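Local coordinates for RNA polymerase II subunit B1 CTD phosphatase RTR1 (Saccharomyces cerevisiae, PDB 5C2Y), which removes phosphate from serines in the C-terminal repeats of RNA polymerase II, regulating the polymerase as its phosphorylation pattern changes during transcription, at residues L42-E46 with E71-R77; F120-C124 with F163-L167; F127-L132 with K159-F163. All coordinates share one frame; numbering follows the deposited sequence.

Contact 1. Residues L42-E46 with E71-R77; sequences LCDSE and ERNLNKR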
ATOM      1  N   LEU A  42      -8.173  -3.244   3.330  1.00 36.44           N
ATOM      2  CA  LEU A  42      -7.043  -2.568   3.950  1.00 33.24           C
ATOM      3  C   LEU A  42      -7.368  -1.217   4.563  1.00 31.07           C
ATOM      4  O   LEU A  42      -6.474  -0.570   5.110  1.00 34.20           O
ATOM      5  CB  LEU A  42      -5.922  -2.394   2.930  1.00 27.80           C
ATOM      6  CG  LEU A  42      -5.142  -3.654   2.578  1.00 27.93           C
ATOM      7  CD1 LEU A  42      -3.846  -3.280   1.904  1.00 30.34           C
ATOM      8  CD2 LEU A  42      -4.859  -4.441   3.808  1.00 33.30           C
ATOM      9  N   CYS A  43      -8.622  -0.785   4.485  1.00 28.30           N
ATOM     10  CA  CYS A  43      -8.967   0.568   4.928  1.00 29.72           C
ATOM     11  C   CYS A  43      -9.013   0.728   6.448  1.00 32.31           C
ATOM     12  O   CYS A  43      -8.718   1.798   6.969  1.00 37.46           O
ATOM     13  CB  CYS A  43     -10.313   1.011   4.333  1.00 38.31           C
ATOM     14  SG  CYS A  43     -11.810   0.244   5.049  1.00 41.29           S
ATOM     15  N   ASP A  44      -9.392  -0.319   7.165  1.00 38.74           N
ATOM     16  CA  ASP A  44      -9.477  -0.217   8.615  1.00 39.47           C
ATOM     17  C   ASP A  44      -8.582  -1.226   9.299  1.00 41.45           C
ATOM     18  O   ASP A  44      -8.497  -1.253  10.522  1.00 48.25           O
ATOM     19  CB  ASP A  44     -10.907  -0.417   9.087  1.00 40.25           C
ATOM     20  CG  ASP A  44     -11.223   0.407  10.317  1.00 50.93           C
ATOM     21  OD1 ASP A  44     -10.921   1.619  10.319  1.00 49.20           O
ATOM     22  OD2 ASP A  44     -11.770  -0.152  11.291  1.00 65.17           O
ATOM     23  N   SER A  45      -7.932  -2.064   8.504  1.00 33.97           N
ATOM     24  CA  SER A  45      -7.031  -3.066   9.020  1.00 33.16           C
ATOM     25  C   SER A  45      -5.723  -2.981   8.249  1.00 41.77           C
ATOM     26  O   SER A  45      -5.590  -2.202   7.305  1.00 39.47           O
ATOM     27  CB  SER A  45      -7.645  -4.464   8.922  1.00 40.51           C
ATOM     28  OG  SER A  45      -7.957  -4.815   7.584  1.00 43.46           O
ATOM     29  N   GLU A  46      -4.751  -3.778   8.653  1.00 41.46           N
ATOM     30  CA  GLU A  46      -3.415  -3.621   8.131  1.00 39.49           C
ATOM     31  C   GLU A  46      -2.927  -4.896   7.438  1.00 39.47           C
ATOM     32  O   GLU A  46      -3.490  -5.979   7.621  1.00 37.33           O
ATOM     33  CB  GLU A  46      -2.473  -3.220   9.270  1.00 37.77           C
ATOM     34  CG  GLU A  46      -2.565  -4.182  10.432  1.00 46.52           C
ATOM     35  CD  GLU A  46      -1.566  -3.895  11.550  1.00 53.84           C
ATOM     36  OE1 GLU A  46      -1.965  -3.257  12.553  1.00 54.39           O
ATOM     37  OE2 GLU A  46      -0.388  -4.317  11.429  1.00 52.19           O
ATOM     38  N   GLU A  71      -8.360   6.990   2.604  1.00 25.72           N
ATOM     39  CA  GLU A  71      -9.426   6.302   3.302  1.00 26.78           C
ATOM     40  C   GLU A  71      -8.947   5.678   4.613  1.00 30.35           C
ATOM     41  O   GLU A  71      -9.742   5.525   5.536  1.00 33.67           O
ATOM     42  CB  GLU A  71     -10.057   5.239   2.418  1.00 29.44           C
ATOM     43  CG  GLU A  71     -11.233   4.556   3.075  1.00 29.19           C
ATOM     44  CD  GLU A  71     -12.065   3.806   2.085  1.00 32.39           C
ATOM     45  OE1 GLU A  71     -11.757   3.921   0.883  1.00 33.56           O
ATOM     46  OE2 GLU A  71     -13.021   3.111   2.502  1.00 39.33           O
ATOM     47  N   ARG A  72      -7.668   5.307   4.710  1.00 28.61           N
ATOM     48  CA  ARG A  72      -7.099   4.897   6.006  1.00 28.94           C
ATOM     49  C   ARG A  72      -7.160   6.049   7.013  1.00 30.51           C
ATOM     50  O   ARG A  72      -7.646   5.887   8.135  1.00 30.35           O
ATOM     51  CB  ARG A  72      -5.639   4.449   5.882  1.00 30.26           C
ATOM     52  CG  ARG A  72      -5.346   3.203   5.050  1.00 30.19           C
ATOM     53  CD  ARG A  72      -3.992   2.612   5.450  1.00 26.16           C
ATOM     54  NE  ARG A  72      -4.196   1.374   6.187  1.00 33.35           N
ATOM     55  CZ  ARG A  72      -3.504   1.013   7.257  1.00 31.70           C
ATOM     56  NH1 ARG A  72      -2.555   1.802   7.720  1.00 25.63           N
ATOM     57  NH2 ARG A  72      -3.779  -0.140   7.863  1.00 38.78           N
ATOM     58  N   ASN A  73      -6.644   7.203   6.596  1.00 25.53           N
ATOM     59  CA  ASN A  73      -6.647   8.404   7.412  1.00 27.20           C
ATOM     60  C   ASN A  73      -8.036   8.771   7.931  1.00 31.26           C
ATOM     61  O   ASN A  73      -8.203   9.193   9.076  1.00 31.05           O
ATOM     62  CB  ASN A  73      -6.080   9.575   6.616  1.00 28.95           C
ATOM     63  CG  ASN A  73      -4.563   9.538   6.509  1.00 27.97           C
ATOM     64  OD1 ASN A  73      -3.974  10.239   5.685  1.00 27.57           O
ATOM     65  ND2 ASN A  73      -3.925   8.716   7.338  1.00 26.68           N
ATOM     66  N   LEU A  74      -9.021   8.610   7.061  1.00 32.34           N
ATOM     67  CA  LEU A  74     -10.432   8.801   7.381  1.00 33.74           C
ATOM     68  C   LEU A  74     -10.897   7.865   8.488  1.00 35.60           C
ATOM     69  O   LEU A  74     -11.682   8.239   9.359  1.00 38.35           O
ATOM     70  CB  LEU A  74     -11.259   8.548   6.132  1.00 37.27           C
ATOM     71  CG  LEU A  74     -12.582   9.244   5.879  1.00 35.37           C
ATOM     72  CD1 LEU A  74     -12.310  10.637   5.357  1.00 28.99           C
ATOM     73  CD2 LEU A  74     -13.346   8.416   4.867  1.00 30.79           C
ATOM     74  N   ASN A  75     -10.435   6.625   8.413  1.00 32.27           N
ATOM     75  CA  ASN A  75     -10.655   5.666   9.471  1.00 33.14           C
ATOM     76  C   ASN A  75      -9.616   5.797  10.566  1.00 32.88           C
ATOM     77  O   ASN A  75      -9.356   4.834  11.291  1.00 32.13           O
ATOM     78  CB  ASN A  75     -10.613   4.248   8.924  1.00 36.27           C
ATOM     79  CG  ASN A  75     -11.772   3.940   8.010  1.00 36.73           C
ATOM     80  OD1 ASN A  75     -12.815   3.462   8.457  1.00 43.10           O
ATOM     81  ND2 ASN A  75     -11.588   4.177   6.723  1.00 33.45           N
ATOM     82  N   LYS A  76      -9.004   6.973  10.655  1.00 31.15           N
ATOM     83  CA  LYS A  76      -8.042   7.271  11.711  1.00 32.68           C
ATOM     84  C   LYS A  76      -6.870   6.292  11.771  1.00 31.90           C
ATOM     85  O   LYS A  76      -6.517   5.840  12.857  1.00 30.29           O
ATOM     86  CB  LYS A  76      -8.747   7.288  13.073  1.00 32.94           C
ATOM     87  CG  LYS A  76      -9.895   8.277  13.188  1.00 35.41           C
ATOM     88  CD  LYS A  76     -10.706   7.977  14.441  1.00 44.19           C
ATOM     89  CE  LYS A  76     -11.766   9.047  14.730  1.00 54.75           C
ATOM     90  NZ  LYS A  76     -12.673   8.686  15.875  1.00 48.82           N
ATOM     91  N   ARG A  77      -6.273   5.960  10.620  1.00 32.67           N
ATOM     92  CA  ARG A  77      -5.125   5.046  10.583  1.00 29.11           C
ATOM     93  C   ARG A  77      -3.961   5.632   9.812  1.00 28.41           C
ATOM     94  O   ARG A  77      -4.164   6.369   8.857  1.00 31.43           O
ATOM     95  CB  ARG A  77      -5.517   3.713   9.964  1.00 26.57           C
ATOM     96  CG  ARG A  77      -6.795   3.162  10.522  1.00 33.04           C
ATOM     97  CD  ARG A  77      -6.966   1.721  10.147  1.00 37.79           C
ATOM     98  NE  ARG A  77      -5.936   0.910  10.778  1.00 48.04           N
ATOM     99  CZ  ARG A  77      -6.127   0.175  11.869  1.00 50.95           C
ATOM    100  NH1 ARG A  77      -7.327   0.129  12.443  1.00 42.51           N
ATOM    101  NH2 ARG A  77      -5.117  -0.528  12.373  1.00 49.54           N
TER
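R72 reaches across to two backbone carbonyls of the 42-46 loop, and that is the close-knit part of this contact. Its chain bends at chi3 (108°), which turns the guanidinium edge to the loop: NE donates to L42 O at 3.2 Å in an almost straight bond, approaching nearly along the C=O axis, and NH2 donates to S45 O at 2.8 Å from above that carbonyl's plane. Both oxygens lie in the guanidinium plane, so the group is held against rotation. Its remaining nitrogen, NH1, bonds the carbonyls of the zinc ligands C78 and C83, which makes R72 a buried tie between the loop and the zinc site. The helix that carries it, 62-74, ends here in a Schellman motif, with R77 N bonded to R72 O, K76 N to N73 O, and K76 at positive phi. Beyond that end the packing is looser. The R77 guanidinium lies with one face over D44 O and S45 N rather than pointing an N-H at them, and E46 OE1 stays 4.2 Å from R77 NH2, longer than a salt bridge. D44 itself is exposed, and N75 ND2 turns back to bond E71 O within its own segment.

Contact 2. Residues F120-C124 with F163-L167; sequences FHFRC and FEELL. With ZN (zinc ion), chain C.
F163 sets its ring edge against R123 and C124, and most of the apolar contact involves it. The ring takes C124 SG at its edge, 3.9 Å from F163 CD2, a sulfur-aromatic contact with the sulfur 81° off the ring normal. F120, its CG anti to the backbone N (chi1 -179°), swings its ring out to this side, where F120 CE1 touches L167 CD1 at 3.6 Å. That methyl meets the F120 ring edge-on, while L167 CG of the same side chain lies over the face of the F163 ring.

The charged side chains come close without a hydrogen bond across the two segments. R123 NH1 comes to 3.9 Å from F163 CZ near the plane of the ring, at its edge, so this is no cation-pi stack. E164 bends at chi2 and brings OE2 to 3.6 Å from C124 SG, while its OE1 is hydrogen-bonded to Y80.

The metal site is held by the same helix: H121, which takes no part in the packing, binds zinc through ND1 at 2.1 Å, with C78, C83 and C117 completing the site. The segment axes run at 107°; with no directional bond linking the two segments, their hold here probably rests on the fit of rings, methyl and sulfur.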
ATOM      1  N   PHE A 120       9.056   8.342   9.291  1.00 27.34           N
ATOM      2  CA  PHE A 120       9.536   7.058   8.806  1.00 26.03           C
ATOM      3  C   PHE A 120       8.479   6.356   7.952  1.00 27.59           C
ATOM      4  O   PHE A 120       8.756   5.950   6.811  1.00 28.09           O
ATOM      5  CB  PHE A 120       9.965   6.153   9.954  1.00 21.30           C
ATOM      6  CG  PHE A 120      10.484   4.833   9.484  1.00 31.81           C
ATOM      7  CD1 PHE A 120      11.628   4.770   8.698  1.00 31.70           C
ATOM      8  CD2 PHE A 120       9.811   3.655   9.777  1.00 31.24           C
ATOM      9  CE1 PHE A 120      12.109   3.549   8.238  1.00 34.07           C
ATOM     10  CE2 PHE A 120      10.287   2.438   9.324  1.00 33.41           C
ATOM     11  CZ  PHE A 120      11.435   2.382   8.550  1.00 33.49           C
ATOM     12  N   HIS A 121       7.258   6.242   8.467  1.00 24.28           N
ATOM     13  CA  HIS A 121       6.197   5.625   7.676  1.00 24.29           C
ATOM     14  C   HIS A 121       5.723   6.474   6.485  1.00 26.61           C
ATOM     15  O   HIS A 121       5.294   5.916   5.474  1.00 24.95           O
ATOM     16  CB  HIS A 121       5.033   5.257   8.578  1.00 26.51           C
ATOM     17  CG  HIS A 121       5.219   3.937   9.250  1.00 27.96           C
ATOM     18  ND1 HIS A 121       4.425   3.505  10.297  1.00 32.01           N
ATOM     19  CD2 HIS A 121       6.122   2.956   9.034  1.00 24.58           C
ATOM     20  CE1 HIS A 121       4.835   2.319  10.686  1.00 32.15           C
ATOM     21  NE2 HIS A 121       5.864   1.956   9.942  1.00 30.48           N
ATOM     22  N   PHE A 122       5.812   7.803   6.582  1.00 27.55           N
ATOM     23  CA  PHE A 122       5.612   8.649   5.404  1.00 24.38           C
ATOM     24  C   PHE A 122       6.542   8.231   4.270  1.00 24.39           C
ATOM     25  O   PHE A 122       6.121   8.106   3.122  1.00 25.52           O
ATOM     26  CB  PHE A 122       5.845  10.132   5.728  1.00 26.18           C
ATOM     27  CG  PHE A 122       6.133  10.969   4.514  1.00 22.64           C
ATOM     28  CD1 PHE A 122       5.147  11.242   3.595  1.00 26.11           C
ATOM     29  CD2 PHE A 122       7.407  11.440   4.266  1.00 30.46           C
ATOM     30  CE1 PHE A 122       5.422  11.997   2.452  1.00 33.19           C
ATOM     31  CE2 PHE A 122       7.691  12.192   3.124  1.00 28.78           C
ATOM     32  CZ  PHE A 122       6.698  12.465   2.217  1.00 27.48           C
ATOM     33  N   ARG A 123       7.815   8.030   4.603  1.00 26.35           N
ATOM     34  CA  ARG A 123       8.834   7.608   3.641  1.00 23.29           C
ATOM     35  C   ARG A 123       8.583   6.232   3.062  1.00 23.73           C
ATOM     36  O   ARG A 123       8.680   6.036   1.854  1.00 25.32           O
ATOM     37  CB  ARG A 123      10.192   7.592   4.294  1.00 25.61           C
ATOM     38  CG  ARG A 123      10.594   8.886   4.928  1.00 25.40           C
ATOM     39  CD  ARG A 123      11.913   8.665   5.620  1.00 26.34           C
ATOM     40  NE  ARG A 123      12.776   9.822   5.480  1.00 34.05           N
ATOM     41  CZ  ARG A 123      14.103   9.776   5.426  1.00 38.42           C
ATOM     42  NH1 ARG A 123      14.738   8.613   5.511  1.00 31.68           N
ATOM     43  NH2 ARG A 123      14.791  10.915   5.298  1.00 38.41           N
ATOM     44  N   CYS A 124       8.312   5.267   3.931  1.00 21.87           N
ATOM     45  CA  CYS A 124       7.958   3.936   3.484  1.00 23.75           C
ATOM     46  C   CYS A 124       6.765   3.971   2.520  1.00 23.97           C
ATOM     47  O   CYS A 124       6.773   3.315   1.474  1.00 24.59           O
ATOM     48  CB  CYS A 124       7.653   3.035   4.686  1.00 28.27           C
ATOM     49  SG  CYS A 124       9.116   2.573   5.624  1.00 35.28           S
ATOM     50  N   PHE A 163      10.986   0.204   1.397  1.00 30.77           N
ATOM     51  CA  PHE A 163      12.053   1.072   1.862  1.00 28.38           C
ATOM     52  C   PHE A 163      12.831   0.328   2.917  1.00 30.43           C
ATOM     53  O   PHE A 163      14.065   0.326   2.913  1.00 35.65           O
ATOM     54  CB  PHE A 163      11.497   2.384   2.403  1.00 25.64           C
ATOM     55  CG  PHE A 163      12.546   3.346   2.877  1.00 26.05           C
ATOM     56  CD1 PHE A 163      13.749   3.466   2.218  1.00 28.97           C
ATOM     57  CD2 PHE A 163      12.310   4.163   3.969  1.00 28.10           C
ATOM     58  CE1 PHE A 163      14.703   4.369   2.662  1.00 28.31           C
ATOM     59  CE2 PHE A 163      13.257   5.063   4.408  1.00 22.78           C
ATOM     60  CZ  PHE A 163      14.447   5.166   3.756  1.00 23.71           C
ATOM     61  N   GLU A 164      12.108  -0.356   3.792  1.00 28.42           N
ATOM     62  CA  GLU A 164      12.761  -1.007   4.912  1.00 29.91           C
ATOM     63  C   GLU A 164      13.538  -2.245   4.461  1.00 30.94           C
ATOM     64  O   GLU A 164      14.327  -2.774   5.221  1.00 35.73           O
ATOM     65  CB  GLU A 164      11.741  -1.345   6.015  1.00 33.18           C
ATOM     66  CG  GLU A 164      10.522  -2.121   5.568  1.00 36.49           C
ATOM     67  CD  GLU A 164       9.404  -1.258   4.985  1.00 33.49           C
ATOM     68  OE1 GLU A 164       8.288  -1.259   5.554  1.00 30.06           O
ATOM     69  OE2 GLU A 164       9.635  -0.615   3.936  1.00 34.99           O
ATOM     70  N   GLU A 165      13.357  -2.678   3.217  1.00 34.45           N
ATOM     71  CA  GLU A 165      14.223  -3.713   2.653  1.00 29.01           C
ATOM     72  C   GLU A 165      15.583  -3.130   2.315  1.00 34.22           C
ATOM     73  O   GLU A 165      16.597  -3.804   2.433  1.00 38.28           O
ATOM     74  CB  GLU A 165      13.620  -4.338   1.397  1.00 29.72           C
ATOM     75  CG  GLU A 165      12.338  -5.100   1.626  1.00 32.74           C
ATOM     76  CD  GLU A 165      11.792  -5.765   0.354  1.00 35.88           C
ATOM     77  OE1 GLU A 165      12.182  -5.366  -0.756  1.00 34.01           O
ATOM     78  OE2 GLU A 165      10.949  -6.681   0.471  1.00 41.28           O
ATOM     79  N   LEU A 166      15.616  -1.878   1.871  1.00 32.49           N
ATOM     80  CA  LEU A 166      16.899  -1.262   1.554  1.00 31.62           C
ATOM     81  C   LEU A 166      17.667  -0.901   2.827  1.00 31.94           C
ATOM     82  O   LEU A 166      18.863  -1.130   2.923  1.00 37.50           O
ATOM     83  CB  LEU A 166      16.715  -0.023   0.670  1.00 30.84           C
ATOM     84  CG  LEU A 166      16.349  -0.266  -0.802  1.00 33.08           C
ATOM     85  CD1 LEU A 166      16.545   1.010  -1.585  1.00 31.59           C
ATOM     86  CD2 LEU A 166      17.111  -1.421  -1.454  1.00 30.52           C
ATOM     87  N   LEU A 167      16.980  -0.331   3.806  1.00 33.26           N
ATOM     88  CA  LEU A 167      17.597  -0.050   5.091  1.00 31.41           C
ATOM     89  C   LEU A 167      18.300  -1.265   5.684  1.00 36.39           C
ATOM     90  O   LEU A 167      19.468  -1.195   6.064  1.00 34.02           O
ATOM     91  CB  LEU A 167      16.541   0.448   6.065  1.00 30.91           C
ATOM     92  CG  LEU A 167      15.903   1.765   5.655  1.00 30.00           C
ATOM     93  CD1 LEU A 167      15.113   2.280   6.826  1.00 32.76           C
ATOM     94  CD2 LEU A 167      16.971   2.769   5.225  1.00 25.06           C
TER
HETATM   95 ZN    ZN C 301       2.589   4.219  11.038  1.00 37.93          ZN

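Contact 3. Residues F127-L132 with K159-F163; sequences FYQVQL and KVTLF. With SO4 (sulfate ion), chain D.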
ATOM      1  N   PHE A 127       7.960   5.817  -0.853  1.00 24.21           N
ATOM      2  CA  PHE A 127       8.920   4.932  -1.506  1.00 20.05           C
ATOM      3  C   PHE A 127       8.196   3.806  -2.237  1.00 23.87           C
ATOM      4  O   PHE A 127       8.517   3.461  -3.380  1.00 27.90           O
ATOM      5  CB  PHE A 127       9.865   4.377  -0.449  1.00 23.38           C
ATOM      6  CG  PHE A 127      11.037   3.618  -0.993  1.00 28.00           C
ATOM      7  CD1 PHE A 127      10.954   2.245  -1.226  1.00 26.86           C
ATOM      8  CD2 PHE A 127      12.245   4.264  -1.232  1.00 27.26           C
ATOM      9  CE1 PHE A 127      12.051   1.539  -1.710  1.00 27.53           C
ATOM     10  CE2 PHE A 127      13.346   3.566  -1.707  1.00 29.79           C
ATOM     11  CZ  PHE A 127      13.252   2.203  -1.943  1.00 29.48           C
ATOM     12  N   TYR A 128       7.204   3.234  -1.566  1.00 24.99           N
ATOM     13  CA  TYR A 128       6.339   2.209  -2.151  1.00 23.90           C
ATOM     14  C   TYR A 128       5.550   2.752  -3.329  1.00 24.86           C
ATOM     15  O   TYR A 128       5.589   2.197  -4.419  1.00 29.38           O
ATOM     16  CB  TYR A 128       5.379   1.683  -1.090  1.00 26.65           C
ATOM     17  CG  TYR A 128       4.424   0.599  -1.525  1.00 25.86           C
ATOM     18  CD1 TYR A 128       4.819  -0.735  -1.527  1.00 26.64           C
ATOM     19  CD2 TYR A 128       3.114   0.899  -1.888  1.00 25.19           C
ATOM     20  CE1 TYR A 128       3.943  -1.738  -1.912  1.00 28.27           C
ATOM     21  CE2 TYR A 128       2.228  -0.097  -2.271  1.00 24.98           C
ATOM     22  CZ  TYR A 128       2.646  -1.412  -2.279  1.00 26.00           C
ATOM     23  OH  TYR A 128       1.770  -2.408  -2.648  1.00 26.01           O
ATOM     24  N   GLN A 129       4.852   3.857  -3.107  1.00 24.42           N
ATOM     25  CA  GLN A 129       3.914   4.399  -4.078  1.00 23.80           C
ATOM     26  C   GLN A 129       4.493   4.769  -5.451  1.00 28.00           C
ATOM     27  O   GLN A 129       3.860   4.527  -6.490  1.00 30.26           O
ATOM     28  CB  GLN A 129       3.249   5.629  -3.494  1.00 23.85           C
ATOM     29  CG  GLN A 129       2.303   6.300  -4.474  1.00 26.74           C
ATOM     30  CD  GLN A 129       1.878   7.663  -4.003  1.00 25.82           C
ATOM     31  OE1 GLN A 129       2.687   8.410  -3.454  1.00 31.58           O
ATOM     32  NE2 GLN A 129       0.608   7.998  -4.203  1.00 26.48           N
ATOM     33  N   VAL A 130       5.682   5.366  -5.462  1.00 26.77           N
ATOM     34  CA  VAL A 130       6.263   5.877  -6.698  1.00 25.75           C
ATOM     35  C   VAL A 130       6.775   4.746  -7.590  1.00 26.77           C
ATOM     36  O   VAL A 130       7.167   4.967  -8.735  1.00 31.44           O
ATOM     37  CB  VAL A 130       7.414   6.856  -6.399  1.00 27.77           C
ATOM     38  CG1 VAL A 130       6.897   8.039  -5.575  1.00 28.48           C
ATOM     39  CG2 VAL A 130       8.519   6.137  -5.659  1.00 23.06           C
ATOM     40  N   GLN A 131       6.772   3.529  -7.065  1.00 25.61           N
ATOM     41  CA  GLN A 131       7.186   2.375  -7.850  1.00 27.74           C
ATOM     42  C   GLN A 131       6.003   1.692  -8.516  1.00 29.84           C
ATOM     43  O   GLN A 131       6.178   0.714  -9.245  1.00 29.92           O
ATOM     44  CB  GLN A 131       7.897   1.355  -6.982  1.00 25.49           C
ATOM     45  CG  GLN A 131       9.147   1.834  -6.321  1.00 26.13           C
ATOM     46  CD  GLN A 131       9.759   0.732  -5.484  1.00 34.42           C
ATOM     47  OE1 GLN A 131       9.988  -0.380  -5.985  1.00 33.65           O
ATOM     48  NE2 GLN A 131       9.994   1.013  -4.194  1.00 31.84           N
ATOM     49  N   LEU A 132       4.799   2.181  -8.232  1.00 26.20           N
ATOM     50  CA  LEU A 132       3.604   1.518  -8.695  1.00 24.73           C
ATOM     51  C   LEU A 132       3.323   1.929 -10.124  1.00 28.34           C
ATOM     52  O   LEU A 132       3.523   3.073 -10.497  1.00 33.92           O
ATOM     53  CB  LEU A 132       2.419   1.854  -7.796  1.00 28.23           C
ATOM     54  CG  LEU A 132       2.332   1.229  -6.402  1.00 27.33           C
ATOM     55  CD1 LEU A 132       1.195   1.867  -5.623  1.00 23.30           C
ATOM     56  CD2 LEU A 132       2.149  -0.281  -6.485  1.00 26.88           C
ATOM     57  N   LYS A 159       7.179  -6.140  -9.401  1.00 41.10           N
ATOM     58  CA  LYS A 159       8.095  -6.091  -8.268  1.00 39.97           C
ATOM     59  C   LYS A 159       8.046  -4.726  -7.609  1.00 39.30           C
ATOM     60  O   LYS A 159       8.077  -3.690  -8.289  1.00 35.46           O
ATOM     61  CB  LYS A 159       9.530  -6.398  -8.712  1.00 43.30           C
ATOM     62  CG  LYS A 159      10.564  -6.379  -7.598  1.00 37.74           C
ATOM     63  CD  LYS A 159      11.845  -7.093  -8.020  1.00 33.32           C
ATOM     64  CE  LYS A 159      12.780  -7.242  -6.832  1.00 32.35           C
ATOM     65  NZ  LYS A 159      13.054  -8.668  -6.514  1.00 42.36           N
ATOM     66  N   VAL A 160       7.947  -4.749  -6.282  1.00 34.56           N
ATOM     67  CA  VAL A 160       8.024  -3.559  -5.462  1.00 30.58           C
ATOM     68  C   VAL A 160       9.065  -3.840  -4.401  1.00 32.43           C
ATOM     69  O   VAL A 160       9.053  -4.909  -3.807  1.00 38.18           O
ATOM     70  CB  VAL A 160       6.666  -3.205  -4.810  1.00 31.50           C
ATOM     71  CG1 VAL A 160       6.790  -1.967  -3.983  1.00 31.37           C
ATOM     72  CG2 VAL A 160       5.612  -2.968  -5.869  1.00 33.22           C
ATOM     73  N   THR A 161       9.990  -2.908  -4.200  1.00 28.72           N
ATOM     74  CA  THR A 161      10.980  -3.007  -3.134  1.00 29.04           C
ATOM     75  C   THR A 161      10.567  -2.091  -1.989  1.00 33.10           C
ATOM     76  O   THR A 161      10.324  -0.904  -2.203  1.00 38.39           O
ATOM     77  CB  THR A 161      12.396  -2.596  -3.609  1.00 29.06           C
ATOM     78  OG1 THR A 161      12.895  -3.536  -4.570  1.00 26.53           O
ATOM     79  CG2 THR A 161      13.339  -2.530  -2.444  1.00 26.12           C
ATOM     80  N   LEU A 162      10.487  -2.614  -0.776  1.00 30.62           N
ATOM     81  CA  LEU A 162      10.077  -1.775   0.341  1.00 32.21           C
ATOM     82  C   LEU A 162      11.261  -0.973   0.846  1.00 30.10           C
ATOM     83  O   LEU A 162      12.400  -1.413   0.743  1.00 30.63           O
ATOM     84  CB  LEU A 162       9.485  -2.610   1.481  1.00 35.13           C
ATOM     85  CG  LEU A 162       8.292  -3.490   1.126  1.00 30.36           C
ATOM     86  CD1 LEU A 162       7.549  -3.856   2.386  1.00 30.79           C
ATOM     87  CD2 LEU A 162       7.385  -2.776   0.143  1.00 29.94           C
ATOM     88  N   PHE A 163      10.986   0.204   1.397  1.00 30.77           N
ATOM     89  CA  PHE A 163      12.053   1.072   1.862  1.00 28.38           C
ATOM     90  C   PHE A 163      12.831   0.328   2.917  1.00 30.43           C
ATOM     91  O   PHE A 163      14.065   0.326   2.913  1.00 35.65           O
ATOM     92  CB  PHE A 163      11.497   2.384   2.403  1.00 25.64           C
ATOM     93  CG  PHE A 163      12.546   3.346   2.877  1.00 26.05           C
ATOM     94  CD1 PHE A 163      13.749   3.466   2.218  1.00 28.97           C
ATOM     95  CD2 PHE A 163      12.310   4.163   3.969  1.00 28.10           C
ATOM     96  CE1 PHE A 163      14.703   4.369   2.662  1.00 28.31           C
ATOM     97  CE2 PHE A 163      13.257   5.063   4.408  1.00 22.78           C
ATOM     98  CZ  PHE A 163      14.447   5.166   3.756  1.00 23.71           C
TER
HETATM   99  S   SO4 D 302      10.460 -10.336  -3.796  0.67 53.66           S
HETATM  100  O1  SO4 D 302      11.264 -10.384  -2.573  0.67 49.06           O
HETATM  101  O2  SO4 D 302      10.544  -9.004  -4.386  0.67 43.35           O
HETATM  102  O3  SO4 D 302       9.076 -10.667  -3.455  0.67 54.07           O
HETATM  103  O4  SO4 D 302      10.941 -11.320  -4.762  0.67 51.25           O
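Q131 sends its amide across to the backbone of T161 and meets it twice. From CB the chain runs on extended (chi2 180°) to CD, which arrives 3.7 Å from T161 O. At the tip the two amide atoms divide the work: OE1 accepts from T161 N at 3.1 Å in a nearly straight bond, and NE2 donates to T161 O at 2.8 Å, in the plane of that carbonyl and on a lone pair. NE2 also gives a hydrogen to F127 O of its own segment, approaching from above that carbonyl's plane. Three bonds thus fix the rotation of the amide and say which end is oxygen. With an alanine at Q131, the N-H and C=O of T161 and the carbonyl of F127 would probably each lose a partner, and the 159-163 loop would be less firmly held.

Around this polar clamp the packing is apolar. The F127 ring is laid over the start of helix 163-170: F163 CA sits above its face in a CH-pi contact, 3.8 Å from the centroid, and T161 O is at its edge. The F127 and F163 rings themselves meet obliquely, planes at 36°. On the buried side Y128 CD1 packs on V160 CG1 at 3.4 Å, with L162 CD2 beside the ring edge; the Y128 hydroxyl is hydrogen-bonded to L53 O. K159 leads away to a sulfate, probably from the crystallisation liquor, through a weak NZ to O2 bond; K54 NZ also hydrogen-bonds the sulfate.

A side-chain amide pairing with both the N-H and C=O of one residue copies the bonding of a beta-strand neighbour, and here it fastens an extended linker to the type I turn Q129-L132 in the predicted RTR1-type zinc finger.

How the contacts relate
Contacts 2 and 3 are neighbours, with centres about 10 Å apart; they share F163, both use helix 119-129, whose earlier part serves contact 2 and whose later part serves contact 3, and they touch at L166 and F127. Contact 1 stands apart, its centre about 19 Å from that of contact 2 and 20 Å from that of contact 3, and it closes earlier in the chain than either opens. In this fold of helices and loops, without strands, contact 1 ties the loop after helix 28-42 to the end of helix 62-74, while the other two dock the 159-167 region along helix 119-129. Zinc connects the two regions: H121 binds it, and contact 1 holds the backbone of two of its cysteines.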